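Local coordinates for secreted effector protein sseI (Salmonella enterica subsp. enterica serovar Typhimurium, PDB 4G29), which is a secreted virulence factor whose catalytic domain has a papain-like fold of the cysteine protease superfamily and probably acts through a cysteine nucleophile, at residues Ala20-Leu25 with Asn110-Leu115; Pro48-Met53 with Asp59-Arg64; Gly65-Asp70 with Leu151-Glu156. One frame throughout, in Å; residues are numbered along the deposited sequence.

Contact 1 (Ala20-Leu25 with Asn110-Leu115); sequences AYLEEL and NGPLIL
Y21 and L22, on one turn of helix 18-26, meet P112, just ahead of strand 113-116, and I114 within it, so that the helix packs against an outermost strand of the antiparallel sheet of this papain-like fold. The union is purely apolar, with no hydrogen bond between the two segments. Y21 makes the lighter touch. Its CB lies 4.2 Å from CD1 of I114, while the side chain goes on to rest against F94 of the adjacent strand 90-95 and K56. L22 carries most of the helix side. Its CG is anti to the backbone N (chi1 -176°), which sends both methyls out toward the proline, and the two side chains cross at about a right angle. The pyrrolidine ring is met at its CB-CG side: CD2 of L22 comes to 3.8 Å from CG of P112, and CD1 of L22 stands 3.9 Å from CB of P112. I35 of helix 29-36 touches both L22 and P112, so helix 29-36 also joins this apolar contact. L25, one turn further on, points the same way but packs on I31 of helix 29-36. On the strand, L113 faces the other way, onto W120, K123 and Y124 of helix 117-126, and the sheet edge is thus covered on both faces. I114 reaches the helix with an extended CG1 branch (chi2 174°), whose CD1 ends 4.2 Å from CB of L22 and 4.0 Å from the backbone N of L22.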
ATOM      1  N   ALA A  20      -7.817  16.111  -7.696  1.00 30.87           N
ATOM      2  CA  ALA A  20      -7.408  16.402  -9.073  1.00 31.60           C
ATOM      3  C   ALA A  20      -6.486  15.331  -9.644  1.00 29.82           C
ATOM      4  O   ALA A  20      -6.621  14.946 -10.813  1.00 28.53           O
ATOM      5  CB  ALA A  20      -6.730  17.728  -9.183  1.00 33.43           C
ATOM      6  N   TYR A  21      -5.527  14.887  -8.835  1.00 28.21           N
ATOM      7  CA  TYR A  21      -4.632  13.823  -9.239  1.00 26.40           C
ATOM      8  C   TYR A  21      -5.371  12.529  -9.557  1.00 25.16           C
ATOM      9  O   TYR A  21      -5.063  11.871 -10.549  1.00 25.37           O
ATOM     10  CB  TYR A  21      -3.589  13.563  -8.139  1.00 25.75           C
ATOM     11  CG  TYR A  21      -2.587  14.686  -7.933  1.00 25.71           C
ATOM     12  CD1 TYR A  21      -2.187  15.550  -8.983  1.00 28.19           C
ATOM     13  CD2 TYR A  21      -1.990  14.865  -6.716  1.00 28.18           C
ATOM     14  CE1 TYR A  21      -1.226  16.569  -8.782  1.00 29.79           C
ATOM     15  CE2 TYR A  21      -1.030  15.864  -6.518  1.00 29.53           C
ATOM     16  CZ  TYR A  21      -0.676  16.714  -7.553  1.00 30.81           C
ATOM     17  OH  TYR A  21       0.258  17.688  -7.335  1.00 33.64           O
ATOM     18  N   LEU A  22      -6.355  12.162  -8.730  1.00 25.41           N
ATOM     19  CA  LEU A  22      -7.151  10.962  -9.026  1.00 24.56           C
ATOM     20  C   LEU A  22      -7.906  11.097 -10.353  1.00 26.10           C
ATOM     21  O   LEU A  22      -7.918  10.192 -11.175  1.00 25.30           O
ATOM     22  CB  LEU A  22      -8.084  10.600  -7.892  1.00 26.05           C
ATOM     23  CG  LEU A  22      -8.903   9.304  -8.048  1.00 25.62           C
ATOM     24  CD1 LEU A  22      -7.940   8.071  -8.180  1.00 23.93           C
ATOM     25  CD2 LEU A  22      -9.887   9.134  -6.906  1.00 28.03           C
ATOM     26  N   GLU A  23      -8.511  12.249 -10.594  1.00 27.79           N
ATOM     27  CA  GLU A  23      -9.173  12.467 -11.869  1.00 30.24           C
ATOM     28  C   GLU A  23      -8.237  12.356 -13.060  1.00 28.48           C
ATOM     29  O   GLU A  23      -8.593  11.800 -14.124  1.00 26.66           O
ATOM     30  CB  GLU A  23      -9.823  13.856 -11.859  1.00 33.32           C
ATOM     31  CG  GLU A  23     -11.058  13.903 -10.991  1.00 40.06           C
ATOM     32  CD  GLU A  23     -12.062  12.800 -11.344  1.00 48.12           C
ATOM     33  OE1 GLU A  23     -12.342  12.601 -12.563  1.00 51.35           O
ATOM     34  OE2 GLU A  23     -12.556  12.132 -10.390  1.00 53.95           O
ATOM     35  N   GLU A  24      -7.044  12.924 -12.906  1.00 28.38           N
ATOM     36  CA  GLU A  24      -6.059  12.900 -13.969  1.00 29.23           C
ATOM     37  C   GLU A  24      -5.592  11.460 -14.255  1.00 26.65           C
ATOM     38  O   GLU A  24      -5.496  11.040 -15.405  1.00 25.88           O
ATOM     39  CB  GLU A  24      -4.914  13.803 -13.538  1.00 30.71           C
ATOM     40  CG  GLU A  24      -4.041  14.256 -14.597  1.00 35.91           C
ATOM     41  CD  GLU A  24      -3.029  15.270 -14.091  1.00 38.49           C
ATOM     42  OE1 GLU A  24      -3.182  15.831 -12.946  1.00 38.56           O
ATOM     43  OE2 GLU A  24      -2.074  15.472 -14.878  1.00 43.94           O
ATOM     44  N   LEU A  25      -5.353  10.694 -13.199  1.00 24.51           N
ATOM     45  CA  LEU A  25      -5.031   9.277 -13.366  1.00 22.83           C
ATOM     46  C   LEU A  25      -6.147   8.545 -14.120  1.00 23.77           C
ATOM     47  O   LEU A  25      -5.905   7.702 -15.032  1.00 23.24           O
ATOM     48  CB  LEU A  25      -4.761   8.633 -12.009  1.00 22.32           C
ATOM     49  CG  LEU A  25      -3.419   9.023 -11.444  1.00 22.07           C
ATOM     50  CD1 LEU A  25      -3.493   8.757  -9.939  1.00 26.34           C
ATOM     51  CD2 LEU A  25      -2.277   8.248 -12.138  1.00 22.66           C
ATOM     52  N   ASN A 110     -12.554   1.502   0.749  1.00 30.60           N
ATOM     53  CA  ASN A 110     -13.642   1.516  -0.176  1.00 30.61           C
ATOM     54  C   ASN A 110     -13.419   2.416  -1.382  1.00 28.77           C
ATOM     55  O   ASN A 110     -14.335   2.669  -2.142  1.00 29.49           O
ATOM     56  CB  ASN A 110     -14.927   1.929   0.553  1.00 33.07           C
ATOM     57  CG  ASN A 110     -14.847   3.307   1.201  1.00 32.93           C
ATOM     58  OD1 ASN A 110     -14.042   4.171   0.829  1.00 35.98           O
ATOM     59  ND2 ASN A 110     -15.752   3.540   2.147  1.00 39.18           N
ATOM     60  N   GLY A 111     -12.189   2.866  -1.570  1.00 27.03           N
ATOM     61  CA  GLY A 111     -11.812   3.528  -2.800  1.00 25.93           C
ATOM     62  C   GLY A 111     -10.328   3.732  -2.891  1.00 24.52           C
ATOM     63  O   GLY A 111      -9.595   3.495  -1.916  1.00 22.80           O
ATOM     64  N   PRO A 112      -9.860   4.246  -4.030  1.00 24.77           N
ATOM     65  CA  PRO A 112      -8.445   4.573  -4.131  1.00 23.50           C
ATOM     66  C   PRO A 112      -8.032   5.614  -3.069  1.00 23.61           C
ATOM     67  O   PRO A 112      -8.819   6.522  -2.764  1.00 24.93           O
ATOM     68  CB  PRO A 112      -8.332   5.188  -5.516  1.00 24.67           C
ATOM     69  CG  PRO A 112      -9.727   5.502  -5.937  1.00 24.62           C
ATOM     70  CD  PRO A 112     -10.592   4.553  -5.268  1.00 25.47           C
ATOM     71  N   LEU A 113      -6.829   5.470  -2.534  1.00 22.08           N
ATOM     72  CA  LEU A 113      -6.327   6.382  -1.502  1.00 21.78           C
ATOM     73  C   LEU A 113      -5.188   7.213  -2.078  1.00 21.52           C
ATOM     74  O   LEU A 113      -4.306   6.698  -2.705  1.00 21.17           O
ATOM     75  CB  LEU A 113      -5.756   5.589  -0.313  1.00 21.29           C
ATOM     76  CG  LEU A 113      -6.678   4.569   0.340  1.00 22.43           C
ATOM     77  CD1 LEU A 113      -5.899   3.776   1.410  1.00 20.79           C
ATOM     78  CD2 LEU A 113      -7.977   5.223   0.836  1.00 22.87           C
ATOM     79  N   ILE A 114      -5.229   8.516  -1.807  1.00 21.09           N
ATOM     80  CA  ILE A 114      -4.044   9.385  -1.959  1.00 21.00           C
ATOM     81  C   ILE A 114      -4.036  10.235  -0.675  1.00 21.33           C
ATOM     82  O   ILE A 114      -4.876  11.135  -0.494  1.00 23.00           O
ATOM     83  CB  ILE A 114      -4.127  10.264  -3.208  1.00 22.25           C
ATOM     84  CG1 ILE A 114      -4.314   9.433  -4.480  1.00 21.44           C
ATOM     85  CG2 ILE A 114      -2.819  11.167  -3.354  1.00 24.53           C
ATOM     86  CD1 ILE A 114      -4.546  10.281  -5.741  1.00 23.56           C
ATOM     87  N   LEU A 115      -3.097   9.932   0.212  1.00 21.51           N
ATOM     88  CA  LEU A 115      -3.124  10.400   1.569  1.00 22.42           C
ATOM     89  C   LEU A 115      -1.751  10.789   2.035  1.00 22.11           C
ATOM     90  O   LEU A 115      -0.776  10.334   1.486  1.00 22.53           O
ATOM     91  CB  LEU A 115      -3.641   9.330   2.525  1.00 22.05           C
ATOM     92  CG  LEU A 115      -5.120   8.901   2.411  1.00 23.16           C
ATOM     93  CD1 LEU A 115      -5.388   7.707   3.260  1.00 24.04           C
ATOM     94  CD2 LEU A 115      -6.002  10.096   2.871  1.00 26.33           C
TER

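Contact 2 (Pro48-Met53 with Asp59-Arg64); sequences PVSNFM and DNIRYR
Helix 48-53 and strand 61-64 run nearly antiparallel, their N-to-C directions 155° apart and their axes 9.6 Å apart at closest approach. The chain leaves the helix, turns a corner at N60 and comes back along it, which brings the CA atoms of S50 and I61 to 6.8 Å. Three side-chain pairs fill the interface. OG of S50 is anti to the backbone N (chi1 176°), which puts it within reach of Y63, where it forms a 2.8 Å hydrogen bond with OH of Y63. Either hydroxyl could be the donor. The phenol swings its far end back to the helix, and CB of S50 approaches its ring obliquely, 3.7 Å from CE1 of Y63. The CG2 branch of I61 sits against the same serine, 3.4 Å from OG of S50, so the serine oxygen meets the methyl and the phenol from directions about at right angles. The other branch of I61 serves M53, a selenomethionine: CD1 of I61 lies 3.9 Å from CB of M53. The selenomethionine chain bends at chi3 (65°) and brings CE back to the same methyl, so that CD1 is met by both ends of the side chain. On the strand's other side R62 folds back on the corner, gripping O of N60 side-on with NE and NH2 through two bent hydrogen bonds, the oxygen lying close to the guanidinium plane, while its NH1 pairs with D91. This is a helix laid on the central sheet of the papain-like domain. V83 of strand 78-87 touches both M53 and I61, F94 of strand 90-95 also touches M53, and S141 and A144 of helix 141-147 pack on Y63.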
ATOM      1  N   PRO A  48       3.602   2.995 -13.289  1.00 20.25           N
ATOM      2  CA  PRO A  48       2.863   4.122 -13.796  1.00 20.72           C
ATOM      3  C   PRO A  48       2.563   5.214 -12.774  1.00 20.27           C
ATOM      4  O   PRO A  48       2.692   6.412 -13.062  1.00 20.01           O
ATOM      5  CB  PRO A  48       1.557   3.511 -14.296  1.00 22.37           C
ATOM      6  CG  PRO A  48       1.745   2.042 -14.284  1.00 21.47           C
ATOM      7  CD  PRO A  48       3.017   1.690 -13.670  1.00 18.95           C
ATOM      8  N   VAL A  49       2.198   4.810 -11.569  1.00 19.58           N
ATOM      9  CA  VAL A  49       1.976   5.759 -10.475  1.00 17.92           C
ATOM     10  C   VAL A  49       3.241   6.519 -10.114  1.00 19.14           C
ATOM     11  O   VAL A  49       3.161   7.774  -9.889  1.00 19.30           O
ATOM     12  CB  VAL A  49       1.309   5.082  -9.243  1.00 18.45           C
ATOM     13  CG1 VAL A  49       1.294   5.998  -7.990  1.00 19.85           C
ATOM     14  CG2 VAL A  49      -0.100   4.665  -9.616  1.00 19.82           C
ATOM     15  N   SER A  50       4.377   5.838 -10.014  1.00 19.14           N
ATOM     16  CA  SER A  50       5.668   6.533  -9.805  1.00 19.05           C
ATOM     17  C   SER A  50       5.951   7.556 -10.911  1.00 20.30           C
ATOM     18  O   SER A  50       6.354   8.705 -10.630  1.00 20.89           O
ATOM     19  CB  SER A  50       6.804   5.503  -9.756  1.00 20.82           C
ATOM     20  OG  SER A  50       8.054   6.164  -9.655  1.00 25.90           O
ATOM     21  N   ASN A  51       5.784   7.154 -12.185  1.00 18.81           N
ATOM     22  CA  ASN A  51       5.992   8.111 -13.282  1.00 21.39           C
ATOM     23  C   ASN A  51       5.109   9.349 -13.112  1.00 21.46           C
ATOM     24  O   ASN A  51       5.547  10.467 -13.345  1.00 22.19           O
ATOM     25  CB  ASN A  51       5.681   7.443 -14.621  1.00 21.79           C
ATOM     26  CG  ASN A  51       6.707   6.393 -15.014  1.00 21.23           C
ATOM     27  OD1 ASN A  51       7.763   6.243 -14.364  1.00 22.69           O
ATOM     28  ND2 ASN A  51       6.405   5.642 -16.069  1.00 20.69           N
ATOM     29  N   PHE A  52       3.851   9.111 -12.765  1.00 21.01           N
ATOM     30  CA  PHE A  52       2.882  10.176 -12.543  1.00 20.94           C
ATOM     31  C   PHE A  52       3.352  11.141 -11.447  1.00 21.75           C
ATOM     32  O   PHE A  52       3.360  12.363 -11.620  1.00 24.88           O
ATOM     33  CB  PHE A  52       1.505   9.613 -12.204  1.00 20.82           C
ATOM     34  CG  PHE A  52       0.471  10.676 -12.004  1.00 22.76           C
ATOM     35  CD1 PHE A  52      -0.164  11.252 -13.083  1.00 26.17           C
ATOM     36  CD2 PHE A  52       0.181  11.157 -10.728  1.00 26.21           C
ATOM     37  CE1 PHE A  52      -1.104  12.261 -12.876  1.00 29.06           C
ATOM     38  CE2 PHE A  52      -0.724  12.189 -10.535  1.00 25.66           C
ATOM     39  CZ  PHE A  52      -1.374  12.714 -11.600  1.00 28.06           C
HETATM   40  N   MSE A  53       3.700  10.579 -10.305  1.00 22.63           N
HETATM   41  CA  MSE A  53       4.147  11.366  -9.172  1.00 22.69           C
HETATM   42  C   MSE A  53       5.394  12.191  -9.489  1.00 24.05           C
HETATM   43  O   MSE A  53       5.472  13.396  -9.138  1.00 25.70           O
HETATM   44  CB  MSE A  53       4.372  10.425  -7.963  1.00 21.49           C
HETATM   45  CG  MSE A  53       3.088   9.754  -7.450  1.00 23.58           C
HETATM   46 SE   MSE A  53       3.548   8.577  -6.005  1.00 28.00          SE
HETATM   47  CE  MSE A  53       4.151   9.858  -4.767  1.00 24.34           C
ATOM     48  N   ASP A  59       9.330  13.929  -5.152  1.00 28.83           N
ATOM     49  CA  ASP A  59      10.628  13.251  -5.289  1.00 28.69           C
ATOM     50  C   ASP A  59      10.855  12.238  -4.146  1.00 27.00           C
ATOM     51  O   ASP A  59       9.923  11.908  -3.380  1.00 26.09           O
ATOM     52  CB  ASP A  59      11.763  14.258  -5.443  1.00 31.88           C
ATOM     53  CG  ASP A  59      11.911  15.134  -4.267  1.00 34.61           C
ATOM     54  OD1 ASP A  59      11.319  14.843  -3.230  1.00 33.10           O
ATOM     55  OD2 ASP A  59      12.670  16.155  -4.346  1.00 40.70           O
ATOM     56  N   ASN A  60      12.058  11.675  -4.098  1.00 25.94           N
ATOM     57  CA  ASN A  60      12.343  10.584  -3.174  1.00 25.34           C
ATOM     58  C   ASN A  60      11.207   9.539  -3.233  1.00 22.47           C
ATOM     59  O   ASN A  60      10.625   9.169  -2.227  1.00 22.07           O
ATOM     60  CB  ASN A  60      12.534  11.038  -1.741  1.00 27.41           C
ATOM     61  CG  ASN A  60      13.083   9.928  -0.866  1.00 27.57           C
ATOM     62  OD1 ASN A  60      13.670   8.987  -1.375  1.00 28.97           O
ATOM     63  ND2 ASN A  60      12.834   9.996   0.424  1.00 27.35           N
ATOM     64  N   ILE A  61      10.974   9.044  -4.438  1.00 21.33           N
ATOM     65  CA  ILE A  61       9.922   8.074  -4.687  1.00 22.04           C
ATOM     66  C   ILE A  61      10.398   6.705  -4.189  1.00 21.28           C
ATOM     67  O   ILE A  61      11.512   6.277  -4.459  1.00 22.06           O
ATOM     68  CB  ILE A  61       9.555   7.981  -6.174  1.00 23.15           C
ATOM     69  CG1 ILE A  61       9.164   9.372  -6.726  1.00 29.01           C
ATOM     70  CG2 ILE A  61       8.495   6.876  -6.380  1.00 23.79           C
ATOM     71  CD1 ILE A  61       7.885   9.825  -6.306  1.00 33.64           C
ATOM     72  N   ARG A  62       9.548   6.067  -3.387  1.00 19.30           N
ATOM     73  CA  ARG A  62       9.809   4.745  -2.882  1.00 18.93           C
ATOM     74  C   ARG A  62       8.609   3.862  -3.205  1.00 17.75           C
ATOM     75  O   ARG A  62       7.482   4.379  -3.329  1.00 19.37           O
ATOM     76  CB  ARG A  62      10.017   4.779  -1.374  1.00 19.67           C
ATOM     77  CG  ARG A  62      11.322   5.358  -0.919  1.00 22.06           C
ATOM     78  CD  ARG A  62      11.095   6.227   0.299  1.00 23.53           C
ATOM     79  NE  ARG A  62      10.451   7.490  -0.054  1.00 22.01           N
ATOM     80  CZ  ARG A  62       9.828   8.314   0.787  1.00 20.05           C
ATOM     81  NH1 ARG A  62       9.722   8.042   2.104  1.00 23.98           N
ATOM     82  NH2 ARG A  62       9.325   9.445   0.328  1.00 22.10           N
ATOM     83  N   TYR A  63       8.878   2.549  -3.201  1.00 18.91           N
ATOM     84  CA  TYR A  63       7.928   1.516  -3.496  1.00 18.26           C
ATOM     85  C   TYR A  63       7.698   0.760  -2.204  1.00 17.94           C
ATOM     86  O   TYR A  63       8.617   0.209  -1.658  1.00 18.25           O
ATOM     87  CB  TYR A  63       8.455   0.639  -4.604  1.00 19.37           C
ATOM     88  CG  TYR A  63       8.688   1.420  -5.878  1.00 19.47           C
ATOM     89  CD1 TYR A  63       7.620   1.789  -6.709  1.00 21.58           C
ATOM     90  CD2 TYR A  63       9.959   1.881  -6.207  1.00 23.70           C
ATOM     91  CE1 TYR A  63       7.827   2.502  -7.870  1.00 22.99           C
ATOM     92  CE2 TYR A  63      10.157   2.680  -7.337  1.00 29.02           C
ATOM     93  CZ  TYR A  63       9.119   2.953  -8.165  1.00 26.26           C
ATOM     94  OH  TYR A  63       9.411   3.731  -9.268  1.00 30.99           O
ATOM     95  N   ARG A  64       6.446   0.786  -1.756  1.00 17.64           N
ATOM     96  CA  ARG A  64       6.060   0.225  -0.501  1.00 17.22           C
ATOM     97  C   ARG A  64       5.490  -1.172  -0.675  1.00 17.18           C
ATOM     98  O   ARG A  64       4.397  -1.330  -1.233  1.00 18.18           O
ATOM     99  CB  ARG A  64       5.053   1.160   0.222  1.00 16.64           C
ATOM    100  CG  ARG A  64       4.694   0.683   1.645  1.00 17.96           C
ATOM    101  CD  ARG A  64       4.068   1.809   2.479  1.00 17.02           C
ATOM    102  NE  ARG A  64       5.057   2.845   2.777  1.00 17.73           N
ATOM    103  CZ  ARG A  64       4.882   3.865   3.612  1.00 19.31           C
ATOM    104  NH1 ARG A  64       3.705   4.062   4.165  1.00 21.64           N
ATOM    105  NH2 ARG A  64       5.863   4.725   3.875  1.00 21.90           N
TER

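Contact 3 (Gly65-Asp70 with Leu151-Glu156); sequences GIFIWD and LPRELE
Strand 65-69 is faced by the irregular run 151-156, which keeps its distance as a backbone, the CA atoms of W69 and L155 being 8.6 Å apart, and makes contact mainly through side chains. L155 lies over one face of the W69 indole. Its CB forms a CH-pi contact 3.8 Å from the centroid of the six-membered ring, only 13° off the normal, and its CD1 sits 3.7 Å from CE2 of W69, over the same face. The rim of the indole meets the backbone too: O of R153 is at its edge, 3.7 Å from CH2 of W69, while NE1 is hydrogen-bonded to OH of Y134. R153 bends at chi3 (-64°), and the CE2-CZ end of F67 lies over one face of its guanidinium, offset toward the rim, with CZ of F67 3.4 Å from NE of R153. Ring and guanidinium planes are 59° apart, so this is not a parallel stack. Salt bridges from NH1 to E158 and from NH2 to D149 hold the group there and would help balance its charge. The contact packs the loop that follows helix 141-147 onto strand 61-69, in the central antiparallel sheet of this papain-like domain.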
ATOM      1  N   GLY A  65       6.214  -2.180  -0.186  1.00 16.05           N
ATOM      2  CA  GLY A  65       5.775  -3.573  -0.182  1.00 16.17           C
ATOM      3  C   GLY A  65       5.137  -3.890   1.152  1.00 14.41           C
ATOM      4  O   GLY A  65       5.695  -3.510   2.207  1.00 15.45           O
ATOM      5  N   ILE A  66       3.961  -4.476   1.123  1.00 15.24           N
ATOM      6  CA  ILE A  66       3.151  -4.713   2.295  1.00 14.78           C
ATOM      7  C   ILE A  66       2.709  -6.192   2.415  1.00 17.08           C
ATOM      8  O   ILE A  66       2.371  -6.865   1.387  1.00 15.81           O
ATOM      9  CB  ILE A  66       1.854  -3.807   2.236  1.00 14.69           C
ATOM     10  CG1 ILE A  66       2.228  -2.348   2.020  1.00 17.06           C
ATOM     11  CG2 ILE A  66       0.836  -4.018   3.432  1.00 15.31           C
ATOM     12  CD1 ILE A  66       1.200  -1.597   1.187  1.00 14.46           C
ATOM     13  N   PHE A  67       2.740  -6.722   3.647  1.00 16.96           N
ATOM     14  CA  PHE A  67       2.043  -7.971   3.918  1.00 18.50           C
ATOM     15  C   PHE A  67       0.895  -7.754   4.913  1.00 18.23           C
ATOM     16  O   PHE A  67       1.004  -6.933   5.849  1.00 19.53           O
ATOM     17  CB  PHE A  67       2.941  -9.048   4.495  1.00 17.96           C
ATOM     18  CG  PHE A  67       3.850  -9.751   3.487  1.00 17.67           C
ATOM     19  CD1 PHE A  67       3.413 -10.089   2.165  1.00 19.73           C
ATOM     20  CD2 PHE A  67       5.117 -10.199   3.883  1.00 19.97           C
ATOM     21  CE1 PHE A  67       4.248 -10.765   1.285  1.00 16.95           C
ATOM     22  CE2 PHE A  67       5.981 -10.852   2.951  1.00 20.29           C
ATOM     23  CZ  PHE A  67       5.494 -11.160   1.677  1.00 17.51           C
ATOM     24  N   ILE A  68      -0.164  -8.549   4.708  1.00 16.70           N
ATOM     25  CA  ILE A  68      -1.323  -8.603   5.591  1.00 19.04           C
ATOM     26  C   ILE A  68      -1.501 -10.057   5.993  1.00 19.69           C
ATOM     27  O   ILE A  68      -1.686 -10.938   5.122  1.00 20.35           O
ATOM     28  CB  ILE A  68      -2.601  -8.087   4.884  1.00 18.99           C
ATOM     29  CG1 ILE A  68      -2.426  -6.625   4.464  1.00 22.50           C
ATOM     30  CG2 ILE A  68      -3.807  -8.260   5.838  1.00 21.69           C
ATOM     31  CD1 ILE A  68      -3.311  -6.190   3.267  1.00 26.52           C
ATOM     32  N   TRP A  69      -1.343 -10.331   7.288  1.00 18.99           N
ATOM     33  CA  TRP A  69      -1.382 -11.683   7.801  1.00 21.59           C
ATOM     34  C   TRP A  69      -2.619 -11.779   8.647  1.00 23.18           C
ATOM     35  O   TRP A  69      -2.841 -10.944   9.515  1.00 21.85           O
ATOM     36  CB  TRP A  69      -0.204 -11.974   8.731  1.00 22.02           C
ATOM     37  CG  TRP A  69       1.141 -12.133   8.088  1.00 19.48           C
ATOM     38  CD1 TRP A  69       2.057 -11.162   7.887  1.00 20.22           C
ATOM     39  CD2 TRP A  69       1.750 -13.357   7.681  1.00 18.88           C
ATOM     40  NE1 TRP A  69       3.202 -11.680   7.330  1.00 20.37           N
ATOM     41  CE2 TRP A  69       3.038 -13.027   7.166  1.00 20.14           C
ATOM     42  CE3 TRP A  69       1.305 -14.683   7.609  1.00 21.12           C
ATOM     43  CZ2 TRP A  69       3.918 -13.996   6.669  1.00 22.04           C
ATOM     44  CZ3 TRP A  69       2.190 -15.644   7.107  1.00 23.86           C
ATOM     45  CH2 TRP A  69       3.456 -15.295   6.632  1.00 22.57           C
ATOM     46  N   ASP A  70      -3.413 -12.821   8.400  1.00 24.89           N
ATOM     47  CA  ASP A  70      -4.631 -13.108   9.170  1.00 28.50           C
ATOM     48  C   ASP A  70      -4.359 -13.986  10.375  1.00 28.81           C
ATOM     49  O   ASP A  70      -5.008 -13.854  11.424  1.00 31.75           O
ATOM     50  CB  ASP A  70      -5.622 -13.849   8.288  1.00 30.52           C
ATOM     51  CG  ASP A  70      -6.201 -12.985   7.196  1.00 36.47           C
ATOM     52  OD1 ASP A  70      -6.425 -11.789   7.437  1.00 43.36           O
ATOM     53  OD2 ASP A  70      -6.466 -13.526   6.094  1.00 46.08           O
ATOM     54  N   LEU A 151       4.891 -16.216  -2.701  1.00 21.17           N
ATOM     55  CA  LEU A 151       5.305 -17.575  -2.487  1.00 21.59           C
ATOM     56  C   LEU A 151       5.257 -17.932  -1.002  1.00 22.19           C
ATOM     57  O   LEU A 151       5.221 -17.017  -0.168  1.00 22.14           O
ATOM     58  CB  LEU A 151       6.703 -17.795  -3.081  1.00 22.01           C
ATOM     59  CG  LEU A 151       6.837 -17.523  -4.589  1.00 24.75           C
ATOM     60  CD1 LEU A 151       8.270 -17.775  -4.974  1.00 25.17           C
ATOM     61  CD2 LEU A 151       5.874 -18.409  -5.373  1.00 28.70           C
ATOM     62  N   PRO A 152       5.283 -19.242  -0.670  1.00 22.47           N
ATOM     63  CA  PRO A 152       5.130 -19.639   0.739  1.00 22.50           C
ATOM     64  C   PRO A 152       6.210 -19.047   1.651  1.00 22.54           C
ATOM     65  O   PRO A 152       7.421 -18.926   1.279  1.00 22.29           O
ATOM     66  CB  PRO A 152       5.198 -21.167   0.698  1.00 24.08           C
ATOM     67  CG  PRO A 152       4.945 -21.536  -0.720  1.00 24.93           C
ATOM     68  CD  PRO A 152       5.389 -20.417  -1.555  1.00 23.32           C
ATOM     69  N   ARG A 153       5.750 -18.674   2.848  1.00 21.89           N
ATOM     70  CA  ARG A 153       6.555 -18.030   3.835  1.00 24.09           C
ATOM     71  C   ARG A 153       6.077 -18.456   5.212  1.00 25.24           C
ATOM     72  O   ARG A 153       4.900 -18.473   5.446  1.00 26.48           O
ATOM     73  CB  ARG A 153       6.281 -16.525   3.648  1.00 25.17           C
ATOM     74  CG  ARG A 153       7.133 -15.673   4.283  1.00 28.85           C
ATOM     75  CD  ARG A 153       6.921 -14.263   3.803  1.00 23.11           C
ATOM     76  NE  ARG A 153       7.214 -14.015   2.405  1.00 20.97           N
ATOM     77  CZ  ARG A 153       8.266 -13.327   1.931  1.00 25.40           C
ATOM     78  NH1 ARG A 153       9.181 -12.822   2.753  1.00 25.00           N
ATOM     79  NH2 ARG A 153       8.375 -13.130   0.609  1.00 20.87           N
ATOM     80  N   GLU A 154       6.978 -18.700   6.142  1.00 26.00           N
ATOM     81  CA  GLU A 154       6.575 -19.023   7.511  1.00 27.36           C
ATOM     82  C   GLU A 154       6.790 -17.796   8.412  1.00 26.67           C
ATOM     83  O   GLU A 154       7.908 -17.311   8.539  1.00 27.72           O
ATOM     84  CB  GLU A 154       7.393 -20.190   7.987  1.00 27.98           C
ATOM     85  CG  GLU A 154       7.040 -20.638   9.403  1.00 32.54           C
ATOM     86  CD  GLU A 154       8.028 -21.650   9.949  1.00 40.30           C
ATOM     87  OE1 GLU A 154       9.242 -21.339   9.902  1.00 41.86           O
ATOM     88  OE2 GLU A 154       7.583 -22.706  10.455  1.00 45.17           O
ATOM     89  N   LEU A 155       5.710 -17.293   9.012  1.00 27.07           N
ATOM     90  CA  LEU A 155       5.747 -16.017   9.744  1.00 26.92           C
ATOM     91  C   LEU A 155       6.790 -16.118  10.875  1.00 29.69           C
ATOM     92  O   LEU A 155       7.632 -15.237  11.068  1.00 29.93           O
ATOM     93  CB  LEU A 155       4.356 -15.663  10.287  1.00 27.20           C
ATOM     94  CG  LEU A 155       4.287 -14.444  11.195  1.00 24.97           C
ATOM     95  CD1 LEU A 155       4.779 -13.177  10.480  1.00 22.09           C
ATOM     96  CD2 LEU A 155       2.848 -14.282  11.683  1.00 23.23           C
ATOM     97  N   GLU A 156       6.743 -17.222  11.581  1.00 32.92           N
ATOM     98  CA  GLU A 156       7.586 -17.418  12.746  1.00 36.41           C
ATOM     99  C   GLU A 156       9.080 -17.290  12.422  1.00 36.31           C
ATOM    100  O   GLU A 156       9.874 -16.983  13.298  1.00 38.73           O
ATOM    101  CB  GLU A 156       7.236 -18.761  13.373  1.00 38.60           C
ATOM    102  CG  GLU A 156       8.185 -19.377  14.357  1.00 45.86           C
ATOM    103  CD  GLU A 156       7.915 -20.873  14.469  1.00 51.43           C
ATOM    104  OE1 GLU A 156       6.817 -21.222  14.961  1.00 55.09           O
ATOM    105  OE2 GLU A 156       8.761 -21.689  14.015  1.00 55.29           O
TER

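Overall arrangement
From the N terminus, helix 18-26 comes first and meets strand 113-116 some 85 residues later, so contact 1 closes a long loop that brings an early helix to the edge of the sheet. Contact 2 closes within that loop over a short turn, joining helix 42-55 to strand 61-69. The two touch, for F52 packs on L25 and E24. Strand 61-69 then passes directly into contact 3, which is closed only by the loop after helix 141-147; its span therefore crosses that of contact 1. Contacts 1 and 3, with centres about 27 Å apart, lie on opposite sides of the chain's centre and are linked through the one antiparallel sheet.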